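Local coordinates for beta sliding clamp (Borrelia burgdorferi, PDB 6DJ8), which probably forms a ring-shaped, head-to-tail homodimer around DNA that tethers DNA polymerases and other proteins and makes synthesis processive, at residues N217-V222 with G263-Y268. Numbering follows the deposited sequence.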
ATOM      1  N   ASN A 217     -18.920 -31.040  18.751  1.00 40.95           N
ATOM      2  CA  ASN A 217     -17.568 -31.039  19.290  1.00 41.16           C
ATOM      3  C   ASN A 217     -16.588 -31.074  18.124  1.00 47.60           C
ATOM      4  O   ASN A 217     -16.034 -32.129  17.807  1.00 39.93           O
ATOM      5  CB  ASN A 217     -17.371 -32.233  20.256  1.00 45.14           C
ATOM      6  CG  ASN A 217     -15.948 -32.320  20.793  1.00 53.79           C
ATOM      7  OD1 ASN A 217     -15.280 -31.297  20.981  1.00 52.48           O
ATOM      8  ND2 ASN A 217     -15.485 -33.532  21.059  1.00 50.14           N
ATOM      9  N   PHE A 218     -16.376 -29.920  17.476  1.00 37.02           N
ATOM     10  CA  PHE A 218     -15.630 -29.848  16.228  1.00 40.77           C
ATOM     11  C   PHE A 218     -14.664 -28.676  16.265  1.00 42.83           C
ATOM     12  O   PHE A 218     -15.001 -27.600  16.764  1.00 34.93           O
ATOM     13  CB  PHE A 218     -16.568 -29.689  15.014  1.00 41.29           C
ATOM     14  CG  PHE A 218     -17.718 -30.666  14.998  1.00 48.51           C
ATOM     15  CD1 PHE A 218     -17.499 -32.002  14.709  1.00 49.22           C
ATOM     16  CD2 PHE A 218     -19.012 -30.244  15.263  1.00 45.16           C
ATOM     17  CE1 PHE A 218     -18.560 -32.918  14.696  1.00 48.79           C
ATOM     18  CE2 PHE A 218     -20.074 -31.145  15.260  1.00 51.39           C
ATOM     19  CZ  PHE A 218     -19.848 -32.490  14.972  1.00 49.28           C
ATOM     20  N   ILE A 219     -13.476 -28.894  15.706  1.00 39.31           N
ATOM     21  CA  ILE A 219     -12.424 -27.888  15.624  1.00 38.00           C
ATOM     22  C   ILE A 219     -12.117 -27.669  14.150  1.00 42.24           C
ATOM     23  O   ILE A 219     -11.659 -28.594  13.465  1.00 37.83           O
ATOM     24  CB  ILE A 219     -11.156 -28.309  16.377  1.00 39.46           C
ATOM     25  CG1 ILE A 219     -11.480 -28.658  17.834  1.00 43.70           C
ATOM     26  CG2 ILE A 219     -10.093 -27.209  16.298  1.00 37.74           C
ATOM     27  CD1 ILE A 219     -10.414 -29.451  18.481  1.00 44.32           C
ATOM     28  N   VAL A 220     -12.362 -26.457  13.678  1.00 34.09           N
ATOM     29  CA  VAL A 220     -12.221 -26.085  12.270  1.00 36.47           C
ATOM     30  C   VAL A 220     -11.058 -25.109  12.133  1.00 31.56           C
ATOM     31  O   VAL A 220     -11.062 -24.067  12.795  1.00 38.09           O
ATOM     32  CB  VAL A 220     -13.509 -25.446  11.728  1.00 37.25           C
ATOM     33  CG1 VAL A 220     -13.343 -25.128  10.238  1.00 40.46           C
ATOM     34  CG2 VAL A 220     -14.701 -26.372  11.964  1.00 36.61           C
ATOM     35  N   PRO A 221     -10.080 -25.382  11.280  1.00 37.99           N
ATOM     36  CA  PRO A 221      -8.974 -24.434  11.100  1.00 37.03           C
ATOM     37  C   PRO A 221      -9.508 -23.068  10.724  1.00 31.66           C
ATOM     38  O   PRO A 221     -10.464 -22.943   9.956  1.00 30.37           O
ATOM     39  CB  PRO A 221      -8.136 -25.049   9.973  1.00 34.70           C
ATOM     40  CG  PRO A 221      -8.451 -26.527  10.042  1.00 47.12           C
ATOM     41  CD  PRO A 221      -9.925 -26.543  10.380  1.00 42.01           C
ATOM     42  N   VAL A 222      -8.913 -22.031  11.318  1.00 30.03           N
ATOM     43  CA  VAL A 222      -9.467 -20.702  11.145  1.00 30.22           C
ATOM     44  C   VAL A 222      -9.367 -20.225   9.692  1.00 30.22           C
ATOM     45  O   VAL A 222     -10.161 -19.375   9.277  1.00 31.87           O
ATOM     46  CB  VAL A 222      -8.794 -19.709  12.116  1.00 28.51           C
ATOM     47  CG1 VAL A 222      -7.300 -19.458  11.733  1.00 32.40           C
ATOM     48  CG2 VAL A 222      -9.587 -18.402  12.141  1.00 37.21           C
ATOM     49  N   GLY A 263      -8.524 -33.238  17.619  1.00 57.91           N
ATOM     50  CA  GLY A 263      -7.867 -33.010  18.887  1.00 56.38           C
ATOM     51  C   GLY A 263      -8.865 -32.726  19.982  1.00 47.62           C
ATOM     52  O   GLY A 263     -10.075 -32.825  19.757  1.00 55.67           O
ATOM     53  N   ASN A 264      -8.383 -32.378  21.168  1.00 54.15           N
ATOM     54  CA  ASN A 264      -9.236 -32.022  22.293  1.00 52.55           C
ATOM     55  C   ASN A 264      -9.055 -30.534  22.569  1.00 47.48           C
ATOM     56  O   ASN A 264      -7.971 -30.098  22.974  1.00 50.67           O
ATOM     57  CB  ASN A 264      -8.892 -32.863  23.519  1.00 62.99           C
ATOM     58  CG  ASN A 264      -9.316 -34.315  23.360  1.00 68.86           C
ATOM     59  OD1 ASN A 264     -10.441 -34.604  22.949  1.00 65.85           O
ATOM     60  ND2 ASN A 264      -8.405 -35.235  23.666  1.00 70.83           N
ATOM     61  N   TYR A 265     -10.105 -29.757  22.345  1.00 44.12           N
ATOM     62  CA  TYR A 265      -9.991 -28.333  22.597  1.00 48.32           C
ATOM     63  C   TYR A 265      -9.893 -28.096  24.104  1.00 53.48           C
ATOM     64  O   TYR A 265     -10.476 -28.847  24.887  1.00 51.89           O
ATOM     65  CB  TYR A 265     -11.175 -27.577  22.000  1.00 41.17           C
ATOM     66  CG  TYR A 265     -10.887 -26.107  21.749  1.00 42.94           C
ATOM     67  CD1 TYR A 265     -10.142 -25.695  20.648  1.00 39.46           C
ATOM     68  CD2 TYR A 265     -11.341 -25.144  22.624  1.00 41.71           C
ATOM     69  CE1 TYR A 265      -9.879 -24.346  20.428  1.00 42.93           C
ATOM     70  CE2 TYR A 265     -11.101 -23.828  22.421  1.00 40.14           C
ATOM     71  CZ  TYR A 265     -10.361 -23.421  21.324  1.00 40.21           C
ATOM     72  OH  TYR A 265     -10.131 -22.094  21.155  1.00 37.45           O
ATOM     73  N   PRO A 266      -9.125 -27.103  24.542  1.00 54.65           N
ATOM     74  CA  PRO A 266      -8.977 -26.862  25.989  1.00 58.66           C
ATOM     75  C   PRO A 266     -10.301 -26.499  26.652  1.00 60.00           C
ATOM     76  O   PRO A 266     -11.251 -26.042  26.009  1.00 52.58           O
ATOM     77  CB  PRO A 266      -7.984 -25.692  26.072  1.00 62.79           C
ATOM     78  CG  PRO A 266      -7.195 -25.770  24.787  1.00 58.00           C
ATOM     79  CD  PRO A 266      -8.219 -26.231  23.772  1.00 46.82           C
ATOM     80  N   ASP A 267     -10.335 -26.683  27.978  1.00 64.67           N
ATOM     81  CA  ASP A 267     -11.492 -26.376  28.822  1.00 59.83           C
ATOM     82  C   ASP A 267     -11.644 -24.864  28.998  1.00 61.11           C
ATOM     83  O   ASP A 267     -11.348 -24.294  30.051  1.00 61.07           O
ATOM     84  CB  ASP A 267     -11.341 -27.077  30.175  1.00 67.77           C
ATOM     85  CG  ASP A 267     -12.525 -26.842  31.099  1.00 67.10           C
ATOM     86  OD1 ASP A 267     -13.517 -26.218  30.663  1.00 64.36           O
ATOM     87  OD2 ASP A 267     -12.452 -27.264  32.278  1.00 74.70           O
ATOM     88  N   TYR A 268     -12.147 -24.208  27.943  1.00 58.05           N
ATOM     89  CA  TYR A 268     -12.355 -22.759  27.978  1.00 59.05           C
ATOM     90  C   TYR A 268     -13.359 -22.354  29.053  1.00 57.99           C
ATOM     91  O   TYR A 268     -13.260 -21.247  29.601  1.00 55.88           O
ATOM     92  CB  TYR A 268     -12.831 -22.255  26.608  1.00 55.84           C
ATOM     93  CG  TYR A 268     -14.303 -22.536  26.360  1.00 52.20           C
ATOM     94  CD1 TYR A 268     -14.713 -23.754  25.828  1.00 51.26           C
ATOM     95  CD2 TYR A 268     -15.280 -21.592  26.683  1.00 51.08           C
ATOM     96  CE1 TYR A 268     -16.049 -24.022  25.613  1.00 56.28           C
ATOM     97  CE2 TYR A 268     -16.618 -21.855  26.483  1.00 52.78           C
ATOM     98  CZ  TYR A 268     -17.000 -23.072  25.952  1.00 58.12           C
ATOM     99  OH  TYR A 268     -18.338 -23.337  25.751  1.00 56.73           O
TER
HETATM  100  O   HOH W   1     -12.995 -32.175  18.287  1.00 48.63           O
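Ile219 meets the loop at Gly263 and Tyr265 through a single methyl, a compact example of an edge-strand side chain packing its end on a neighbouring loop. Its CD1 lies 3.6 Å from Gly263 O, 3.9 Å from Tyr265 N and 4.1 Å from Tyr265 CB, so it meets peptide backbone more closely than side chain. With chi1 at -55°, CG1 is turned opposite the carbonyl carbon, and the extended chi2 (162°) carries CD1 across to the loop. Polar contact is indirect: one water donates to Asn217 O at 3.1 Å and, more weakly, to Gly263 O at 3.3 Å. Strand 218-221 is an outermost strand of an antiparallel sheet in this chain that runs from the central into the C-terminal domain, and 263-268 belongs to the connection between those two domains of the clamp. Behind the contact, Tyr184 stacks on the Tyr265 ring, touches Ile219 and hydrogen-bonds through its OH to Asn217 OD1, thus joining both segments. Pro266 CD sits 3.3 Å above the plane of the Tyr265 ring, over one face and displaced from the ring centre toward its margin. Farther along the linker, Pro266 and Asp267 pack against the bound natural-product peptide, and Asp267 centres an inverse gamma turn.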